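PDB 1TJO: DNA protection during starvation protein from Halobacterium salinarum, which probably protects DNA from oxidative damage by oxidising ferrous iron with hydrogen peroxide and storing it as a ferric mineral inside a hollow dodecamer. Local coordinates for residues D37-Y42 with V91-P96; H46-H51 with L65-A70; Q86-V91 with L143-T148. One frame throughout, in Å; residues are numbered along the deposited sequence.

Interaction 1: D37-Y42 with V91-P96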
loop_
_atom_site.group_PDB
_atom_site.type_symbol
_atom_site.label_atom_id
_atom_site.label_comp_id
_atom_site.label_asym_id
_atom_site.label_seq_id
_atom_site.Cartn_x
_atom_site.Cartn_y
_atom_site.Cartn_z
ATOM N N ASP A 37 -11.652 -35.449 0.660
ATOM C CA ASP A 37 -10.749 -34.466 0.045
ATOM C C ASP A 37 -9.951 -33.747 1.093
ATOM O O ASP A 37 -8.766 -33.606 0.963
ATOM C CB ASP A 37 -11.482 -33.436 -0.795
ATOM C CG ASP A 37 -12.011 -33.997 -2.075
ATOM O OD1 ASP A 37 -11.518 -35.089 -2.491
ATOM O OD2 ASP A 37 -12.938 -33.408 -2.712
ATOM N N LEU A 38 -10.609 -33.297 2.144
ATOM C CA LEU A 38 -9.929 -32.592 3.214
ATOM C C LEU A 38 -8.778 -33.385 3.791
ATOM O O LEU A 38 -7.735 -32.869 4.067
ATOM C CB LEU A 38 -10.948 -32.267 4.302
ATOM C CG LEU A 38 -10.400 -31.712 5.630
ATOM C CD1 LEU A 38 -9.675 -30.419 5.421
ATOM C CD2 LEU A 38 -11.557 -31.469 6.577
ATOM N N ALA A 39 -9.010 -34.655 4.042
ATOM C CA ALA A 39 -7.983 -35.518 4.645
ATOM C C ALA A 39 -6.784 -35.605 3.710
ATOM O O ALA A 39 -5.607 -35.452 4.109
ATOM C CB ALA A 39 -8.567 -36.872 4.931
ATOM N N ASN A 40 -7.044 -35.814 2.441
ATOM C CA ASN A 40 -5.959 -35.896 1.451
ATOM C C ASN A 40 -5.213 -34.561 1.305
ATOM O O ASN A 40 -3.998 -34.546 1.250
ATOM C CB ASN A 40 -6.516 -36.350 0.108
ATOM C CG ASN A 40 -6.781 -37.812 0.069
ATOM O OD1 ASN A 40 -6.181 -38.578 0.818
ATOM N ND2 ASN A 40 -7.713 -38.219 -0.801
ATOM N N VAL A 41 -5.925 -33.457 1.378
ATOM C CA VAL A 41 -5.303 -32.147 1.184
ATOM C C VAL A 41 -4.445 -31.797 2.393
ATOM O O VAL A 41 -3.391 -31.205 2.233
ATOM C CB VAL A 41 -6.348 -31.065 0.859
ATOM C CG1 VAL A 41 -5.718 -29.695 0.893
ATOM C CG2 VAL A 41 -6.949 -31.288 -0.495
ATOM N N TYR A 42 -4.858 -32.182 3.605
ATOM C CA TYR A 42 -4.029 -31.924 4.773
ATOM C C TYR A 42 -2.760 -32.801 4.851
ATOM O O TYR A 42 -1.728 -32.346 5.303
ATOM C CB TYR A 42 -4.815 -31.938 6.093
ATOM C CG TYR A 42 -4.999 -30.510 6.650
ATOM C CD1 TYR A 42 -6.232 -30.087 7.077
ATOM C CD2 TYR A 42 -3.920 -29.655 6.804
ATOM C CE1 TYR A 42 -6.423 -28.843 7.590
ATOM C CE2 TYR A 42 -4.106 -28.389 7.319
ATOM C CZ TYR A 42 -5.358 -27.993 7.711
ATOM O OH TYR A 42 -5.568 -26.708 8.217
ATOM N N VAL A 91 -19.263 -32.677 10.252
ATOM C CA VAL A 91 -18.116 -32.483 11.118
ATOM C C VAL A 91 -16.810 -32.715 10.366
ATOM O O VAL A 91 -16.476 -33.821 9.991
ATOM C CB VAL A 91 -18.198 -33.463 12.337
ATOM C CG1 VAL A 91 -17.007 -33.326 13.227
ATOM C CG2 VAL A 91 -19.441 -33.217 13.121
ATOM N N PRO A 92 -16.055 -31.664 10.096
ATOM C CA PRO A 92 -14.831 -31.842 9.328
ATOM C C PRO A 92 -13.794 -32.637 10.091
ATOM O O PRO A 92 -13.619 -32.466 11.303
ATOM C CB PRO A 92 -14.363 -30.434 9.072
ATOM C CG PRO A 92 -15.025 -29.617 10.103
ATOM C CD PRO A 92 -16.297 -30.265 10.472
ATOM N N HIS A 93 -13.062 -33.499 9.405
ATOM C CA HIS A 93 -12.007 -34.263 10.096
ATOM C C HIS A 93 -11.015 -33.242 10.651
ATOM O O HIS A 93 -10.699 -32.280 9.934
ATOM C CB HIS A 93 -11.273 -35.203 9.157
ATOM C CG HIS A 93 -12.130 -36.251 8.513
ATOM N ND1 HIS A 93 -13.077 -36.999 9.193
ATOM C CD2 HIS A 93 -12.190 -36.654 7.222
ATOM C CE1 HIS A 93 -13.655 -37.837 8.344
ATOM N NE2 HIS A 93 -13.141 -37.642 7.140
ATOM N N ALA A 94 -10.511 -33.450 11.881
ATOM C CA ALA A 94 -9.754 -32.416 12.545
ATOM C C ALA A 94 -8.387 -32.817 13.049
ATOM O O ALA A 94 -7.395 -32.130 12.757
ATOM C CB ALA A 94 -10.591 -31.829 13.663
ATOM N N SER A 95 -8.307 -33.874 13.853
ATOM C CA SER A 95 -7.014 -34.208 14.450
ATOM C C SER A 95 -6.076 -34.731 13.400
ATOM O O SER A 95 -6.513 -35.309 12.427
ATOM C CB SER A 95 -7.163 -35.263 15.574
ATOM O OG SER A 95 -7.466 -36.572 15.106
ATOM N N PRO A 96 -4.787 -34.550 13.606
ATOM C CA PRO A 96 -3.801 -35.018 12.637
ATOM C C PRO A 96 -3.927 -36.529 12.408
ATOM O O PRO A 96 -3.890 -36.971 11.257
ATOM C CB PRO A 96 -2.481 -34.678 13.309
ATOM C CG PRO A 96 -2.785 -33.503 14.126
ATOM C CD PRO A 96 -4.150 -33.759 14.687
#
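Leu-38 reaches from helix 24-54 to the chain entering helix 96-102, and one methyl does the touching: CD2 lies 3.9 Å from CB of Pro-92 and 3.6 Å from the carbonyl O of His-93. The torsion explains the reach, since CG stands opposite the backbone N (chi1 171°) and carries the branch outward from the helix. The next residue, Ala-39, brings its CB to 4.3 Å from His-93 CD2, meeting the imidazole obliquely.

No hydrogen bond links the two segments directly. Asn-35, on the same helix just before Asp-37, supplies the polar fastening: its side-chain amide donates to Val-91 O and accepts from His-93 N, fixing the backbone on both sides of Pro-92. Behind Leu-38 lie Ala-78 and Ala-82 of helix 60-87, while the His-93 side chain also rests on Leu-99 and Glu-102. Ser-95 then occupies the N-cap position of helix 96-102, its OG bonded to Thr-98 OG1; Dps proteins carry this short helix in the connection between the second and third helices of the four-helix bundle.

Chemically the join is apolar and small, 147 Å² in all, and it buries the carbonyl O of His-93 against a methyl with no hydrogen-bond partner in the model, a probable energetic cost.

Interaction 2: H46-H51 with L65-A70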
loop_
_atom_site.group_PDB
_atom_site.type_symbol
_atom_site.label_atom_id
_atom_site.label_comp_id
_atom_site.label_asym_id
_atom_site.label_seq_id
_atom_site.Cartn_x
_atom_site.Cartn_y
_atom_site.Cartn_z
ATOM N N HIS A 46 1.013 -31.258 4.769
ATOM C CA HIS A 46 2.092 -31.624 5.689
ATOM C C HIS A 46 3.336 -32.155 4.977
ATOM O O HIS A 46 4.466 -31.910 5.409
ATOM C CB HIS A 46 1.599 -32.610 6.743
ATOM C CG HIS A 46 0.961 -31.920 7.894
ATOM N ND1 HIS A 46 1.697 -31.173 8.783
ATOM C CD2 HIS A 46 -0.338 -31.808 8.285
ATOM C CE1 HIS A 46 0.874 -30.652 9.689
ATOM N NE2 HIS A 46 -0.356 -31.012 9.402
ATOM N N GLN A 47 3.143 -32.815 3.842
ATOM C CA GLN A 47 4.277 -33.338 3.078
ATOM C C GLN A 47 4.983 -32.243 2.269
ATOM O O GLN A 47 6.203 -32.248 2.146
ATOM C CB GLN A 47 3.833 -34.427 2.148
ATOM C CG GLN A 47 5.017 -35.178 1.560
ATOM C CD GLN A 47 4.696 -36.620 1.179
ATOM O OE1 GLN A 47 4.519 -37.469 2.053
ATOM N NE2 GLN A 47 4.612 -36.893 -0.125
ATOM N N LEU A 48 4.211 -31.261 1.816
ATOM C CA LEU A 48 4.788 -30.088 1.155
ATOM C C LEU A 48 5.630 -29.321 2.169
ATOM O O LEU A 48 6.730 -28.861 1.856
ATOM C CB LEU A 48 3.695 -29.194 0.575
ATOM C CG LEU A 48 2.960 -29.744 -0.628
ATOM C CD1 LEU A 48 1.799 -28.886 -1.003
ATOM C CD2 LEU A 48 3.847 -29.910 -1.853
ATOM N N LYS A 49 5.095 -29.172 3.377
ATOM C CA LYS A 49 5.865 -28.540 4.458
ATOM C C LYS A 49 7.153 -29.274 4.713
ATOM O O LYS A 49 8.185 -28.669 4.754
ATOM C CB LYS A 49 5.057 -28.445 5.754
ATOM C CG LYS A 49 3.943 -27.384 5.769
ATOM C CD LYS A 49 4.449 -26.036 5.446
ATOM C CE LYS A 49 5.143 -25.378 6.539
ATOM N NZ LYS A 49 4.717 -23.878 6.618
ATOM N N LYS A 50 7.105 -30.603 4.826
ATOM C CA LYS A 50 8.308 -31.395 5.000
ATOM C C LYS A 50 9.335 -31.094 3.918
ATOM O O LYS A 50 10.505 -30.888 4.188
ATOM C CB LYS A 50 7.957 -32.867 4.896
ATOM C CG LYS A 50 9.151 -33.758 5.006
ATOM C CD LYS A 50 8.696 -35.204 4.942
ATOM C CE LYS A 50 9.878 -36.118 5.082
ATOM N NZ LYS A 50 9.568 -37.581 4.901
ATOM N N HIS A 51 8.906 -31.146 2.679
ATOM C CA HIS A 51 9.818 -30.923 1.563
ATOM C C HIS A 51 10.378 -29.500 1.508
ATOM O O HIS A 51 11.566 -29.341 1.192
ATOM C CB HIS A 51 9.162 -31.367 0.270
ATOM C CG HIS A 51 8.847 -32.832 0.265
ATOM N ND1 HIS A 51 7.949 -33.407 -0.604
ATOM C CD2 HIS A 51 9.317 -33.835 1.046
ATOM C CE1 HIS A 51 7.879 -34.708 -0.348
ATOM N NE2 HIS A 51 8.700 -34.992 0.645
ATOM N N LEU A 65 10.841 -21.819 -1.761
ATOM C CA LEU A 65 9.811 -20.802 -1.930
ATOM C C LEU A 65 8.601 -21.454 -2.573
ATOM O O LEU A 65 7.468 -21.227 -2.108
ATOM C CB LEU A 65 10.380 -19.651 -2.744
ATOM C CG LEU A 65 11.408 -18.868 -1.930
ATOM C CD1 LEU A 65 12.198 -17.894 -2.859
ATOM C CD2 LEU A 65 10.759 -18.153 -0.736
ATOM N N PHE A 66 8.816 -22.226 -3.637
ATOM C CA PHE A 66 7.681 -22.828 -4.357
ATOM C C PHE A 66 6.890 -23.717 -3.405
ATOM O O PHE A 66 5.638 -23.701 -3.402
ATOM C CB PHE A 66 8.133 -23.618 -5.609
ATOM C CG PHE A 66 7.079 -24.559 -6.151
ATOM C CD1 PHE A 66 5.967 -24.075 -6.801
ATOM C CD2 PHE A 66 7.147 -25.902 -5.898
ATOM C CE1 PHE A 66 4.945 -24.954 -7.232
ATOM C CE2 PHE A 66 6.136 -26.752 -6.309
ATOM C CZ PHE A 66 5.046 -26.262 -6.961
ATOM N N LEU A 67 7.596 -24.562 -2.658
ATOM C CA LEU A 67 6.947 -25.568 -1.814
ATOM C C LEU A 67 6.215 -24.872 -0.672
ATOM O O LEU A 67 5.141 -25.328 -0.269
ATOM C CB LEU A 67 7.919 -26.628 -1.301
ATOM C CG LEU A 67 8.505 -27.533 -2.382
ATOM C CD1 LEU A 67 9.794 -28.226 -1.928
ATOM C CD2 LEU A 67 7.450 -28.559 -2.799
ATOM N N GLY A 68 6.785 -23.775 -0.177
ATOM C CA GLY A 68 6.085 -23.013 0.866
ATOM C C GLY A 68 4.759 -22.433 0.334
ATOM O O GLY A 68 3.730 -22.515 1.008
ATOM N N GLU A 69 4.782 -21.840 -0.856
ATOM C CA GLU A 69 3.593 -21.308 -1.526
ATOM C C GLU A 69 2.588 -22.441 -1.818
ATOM O O GLU A 69 1.376 -22.274 -1.624
ATOM C CB GLU A 69 3.969 -20.631 -2.833
ATOM C CG GLU A 69 4.793 -19.362 -2.690
ATOM C CD GLU A 69 5.295 -18.882 -4.059
ATOM O OE1 GLU A 69 4.435 -18.404 -4.876
ATOM O OE2 GLU A 69 6.528 -19.025 -4.356
ATOM N N ALA A 70 3.076 -23.586 -2.255
ATOM C CA ALA A 70 2.207 -24.739 -2.547
ATOM C C ALA A 70 1.523 -25.211 -1.269
ATOM O O ALA A 70 0.352 -25.559 -1.280
ATOM C CB ALA A 70 2.944 -25.871 -3.174
HETATM O O HOH W 1 4.008 -22.418 3.839
#
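Leu-48 and Leu-67 meet between two antiparallel helices whose local axes approach to 8.4 Å at 161°, and their CA atoms form the nearest pair across the contact at 5.8 Å. From CB, the Leu-48 side chain places CG opposite its own carbonyl carbon (chi1 -71°), and there it forks. Branch CD2 meets CD2 of Leu-67 at 4.0 Å, the two side chains crossing at a slant. Branch CD1 goes to Ala-70, where it lies 3.9 Å from CB and 3.6 Å from the carbonyl O. Tyr-126 of helix 115-142 touches both Leu-48 and Ala-70 and so covers this part of the seam.

Helices 24-54 and 60-87 are the first pair of the ferritin-like four-helix bundle, and the leucines form part of its apolar core. Leu-67 lies close to His-52, an iron ligand of the site shared between subunits, so the packing borders the ferroxidase region without supplying a ligand here.

The other branch of Leu-67, CD1, presses on the backbone of His-51, 3.7 Å from its C, and touches CB of the same residue. The imidazole leads away from this contact: Gln-47 O lies over one face, offset toward the rim, while ND1 bonds to Asp-122 and NE2 to Glu-108.

A water joins the helices at the flank. Lys-49 starts out directed away from helix 60-87, but its chain bends back, and NZ donates to this water at 3.2 Å, which in turn donates to Gly-68 O at 2.8 Å. The same ammonium group bonds to Asp-79 of a neighbouring subunit, an iron ligand of the intersubunit site.

Interaction 3: Q86-V91 with L143-T148. With MG (magnesium ion), chain Q.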
loop_
_atom_site.group_PDB
_atom_site.type_symbol
_atom_site.label_atom_id
_atom_site.label_comp_id
_atom_site.label_asym_id
_atom_site.label_seq_id
_atom_site.Cartn_x
_atom_site.Cartn_y
_atom_site.Cartn_z
ATOM N N GLN A 86 -18.662 -28.058 7.375
ATOM C CA GLN A 86 -19.371 -27.501 8.515
ATOM C C GLN A 86 -20.649 -26.734 8.112
ATOM O O GLN A 86 -21.684 -26.936 8.735
ATOM C CB GLN A 86 -18.424 -26.634 9.325
ATOM C CG GLN A 86 -18.713 -26.626 10.769
ATOM C CD GLN A 86 -19.803 -25.685 11.030
ATOM O OE1 GLN A 86 -20.635 -25.864 11.928
ATOM N NE2 GLN A 86 -19.862 -24.684 10.211
ATOM N N ALA A 87 -20.599 -25.979 7.020
ATOM C CA ALA A 87 -21.745 -25.225 6.537
ATOM C C ALA A 87 -22.883 -26.130 6.139
ATOM O O ALA A 87 -24.046 -25.749 6.308
ATOM C CB ALA A 87 -21.400 -24.313 5.411
ATOM N N LEU A 88 -22.544 -27.318 5.641
ATOM C CA LEU A 88 -23.538 -28.300 5.224
ATOM C C LEU A 88 -23.999 -29.195 6.380
ATOM O O LEU A 88 -24.747 -30.146 6.163
ATOM C CB LEU A 88 -23.000 -29.129 4.084
ATOM C CG LEU A 88 -22.756 -28.392 2.764
ATOM C CD1 LEU A 88 -22.163 -29.314 1.796
ATOM C CD2 LEU A 88 -24.012 -27.779 2.204
ATOM N N GLY A 89 -23.553 -28.883 7.594
ATOM C CA GLY A 89 -24.018 -29.549 8.803
ATOM C C GLY A 89 -23.269 -30.820 9.182
ATOM O O GLY A 89 -23.786 -31.639 9.933
ATOM N N GLY A 90 -22.076 -31.007 8.621
ATOM C CA GLY A 90 -21.208 -32.082 8.969
ATOM C C GLY A 90 -20.098 -31.692 9.926
ATOM O O GLY A 90 -19.972 -30.507 10.318
ATOM N N VAL A 91 -19.263 -32.677 10.252
ATOM C CA VAL A 91 -18.116 -32.483 11.118
ATOM C C VAL A 91 -16.810 -32.715 10.366
ATOM O O VAL A 91 -16.476 -33.821 9.991
ATOM C CB VAL A 91 -18.198 -33.463 12.337
ATOM C CG1 VAL A 91 -17.007 -33.326 13.227
ATOM C CG2 VAL A 91 -19.441 -33.217 13.121
ATOM N N LEU A 143 -26.138 -32.819 -7.787
ATOM C CA LEU A 143 -27.027 -32.581 -6.652
ATOM C C LEU A 143 -27.583 -31.141 -6.599
ATOM O O LEU A 143 -28.368 -30.858 -5.725
ATOM C CB LEU A 143 -26.322 -32.889 -5.330
ATOM C CG LEU A 143 -25.834 -34.331 -5.127
ATOM C CD1 LEU A 143 -24.930 -34.430 -3.940
ATOM C CD2 LEU A 143 -26.999 -35.290 -4.985
ATOM N N GLY A 144 -27.156 -30.241 -7.484
ATOM C CA GLY A 144 -27.664 -28.873 -7.497
ATOM C C GLY A 144 -26.968 -27.957 -6.505
ATOM O O GLY A 144 -27.417 -26.828 -6.230
ATOM N N ASP A 145 -25.837 -28.432 -5.995
ATOM C CA ASP A 145 -25.047 -27.656 -5.028
ATOM C C ASP A 145 -23.960 -26.939 -5.814
ATOM O O ASP A 145 -22.757 -27.300 -5.793
ATOM C CB ASP A 145 -24.467 -28.543 -3.933
ATOM C CG ASP A 145 -23.775 -27.734 -2.849
ATOM O OD1 ASP A 145 -23.309 -28.362 -1.875
ATOM O OD2 ASP A 145 -23.662 -26.465 -2.938
ATOM N N HIS A 146 -24.398 -25.878 -6.473
ATOM C CA HIS A 146 -23.562 -25.115 -7.393
ATOM C C HIS A 146 -22.485 -24.343 -6.685
ATOM O O HIS A 146 -21.413 -24.134 -7.246
ATOM C CB HIS A 146 -24.432 -24.166 -8.216
ATOM C CG HIS A 146 -25.431 -24.890 -9.047
ATOM N ND1 HIS A 146 -25.069 -25.629 -10.150
ATOM C CD2 HIS A 146 -26.763 -25.066 -8.887
ATOM C CE1 HIS A 146 -26.146 -26.202 -10.657
ATOM N NE2 HIS A 146 -27.188 -25.881 -9.907
ATOM N N ALA A 147 -22.745 -23.912 -5.466
ATOM C CA ALA A 147 -21.695 -23.230 -4.704
ATOM C C ALA A 147 -20.534 -24.192 -4.340
ATOM O O ALA A 147 -19.367 -23.857 -4.491
ATOM C CB ALA A 147 -22.242 -22.580 -3.469
ATOM N N THR A 148 -20.849 -25.391 -3.893
ATOM C CA THR A 148 -19.796 -26.373 -3.657
ATOM C C THR A 148 -19.042 -26.688 -4.933
ATOM O O THR A 148 -17.846 -26.774 -4.911
ATOM C CB THR A 148 -20.347 -27.651 -3.095
ATOM O OG1 THR A 148 -20.882 -27.401 -1.791
ATOM C CG2 THR A 148 -19.265 -28.671 -2.894
HETATM MG MG MG Q . -22.928 -25.134 12.134
HETATM O O HOH W 2 -23.272 -24.917 10.063
HETATM O O HOH W 3 -23.543 -27.148 12.534
HETATM O O HOH W 4 -24.911 -24.544 12.432
#
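Leu-88 directs its two methyls at the carboxylate of Asp-145, the residue that N-caps helix 146-169, so this contact joins the C-terminal end of one bundle helix to the start of another. Both turns are marked by glycine. Before the cap, Leu-143 packs on Gln-29 and Cys-30 of helix 24-54, and Gly-144, with phi 83°, closes a Schellman motif at the end of helix 115-142. On the other segment Gly-89 does the same for helix 60-87, with Gly-90 N bonded to Val-85 O and Gly-89 N to Gln-86 O (2.9 Å).

Asp-145 comes next. Its CG stands opposite the backbone N (chi1 -174°), which brings the carboxylate over the first helical turn; OD1 lies 4.0 Å from CD1 of Leu-88, which arrives from the opposite direction. OD2 accepts from Thr-148 N at 3.2 Å with a nearly straight N-H (165°), and also pairs with Arg-84 of helix 60-87. An alanine here would remove the carboxylate and is likely to leave Thr-148 N and OG1 without their acceptor and Arg-84 without this countercharge.

His-146 and Ala-147 begin the helix, and Ala-147 packs on Glu-160 of a neighbouring subunit. Thr-148 returns to the contact, its OG1 4.3 Å from CD1 of Leu-88 and also bonded to Arg-84.

On the far side of the 86-91 turn, Gln-86, a residue implicated in iron translocation, binds a magnesium ion through OE1 at 2.4 Å; three waters, His-168 of one neighbouring subunit and Glu-56 of another complete the sphere. Back at the cap, Thr-148 OG1 donates to Asp-145 OD1 at 2.6 Å from above the carboxylate plane.

Overall arrangement
All three contacts lie in one ferritin-like bundle. Interactions 1 and 2 share helix 24-54 with centres 18 Å apart, and the span between the segments of interaction 2 falls entirely within that of interaction 1. Interactions 1 and 3 overlap at Val-91, centres 16 Å apart, and their segments alternate along the chain. Interactions 2 and 3 both use helix 60-87 yet sit on opposite sides of the chain's centre, about 29 Å between centres, and follow in series. Helix 60-87 thus packs by its early turns on helix 24-54, and the residue just past its end meets the N-cap of helix 146-169. Each contact also touches the same neighbouring subunit, so the packing within the bundle borders a subunit interface of the dodecamer.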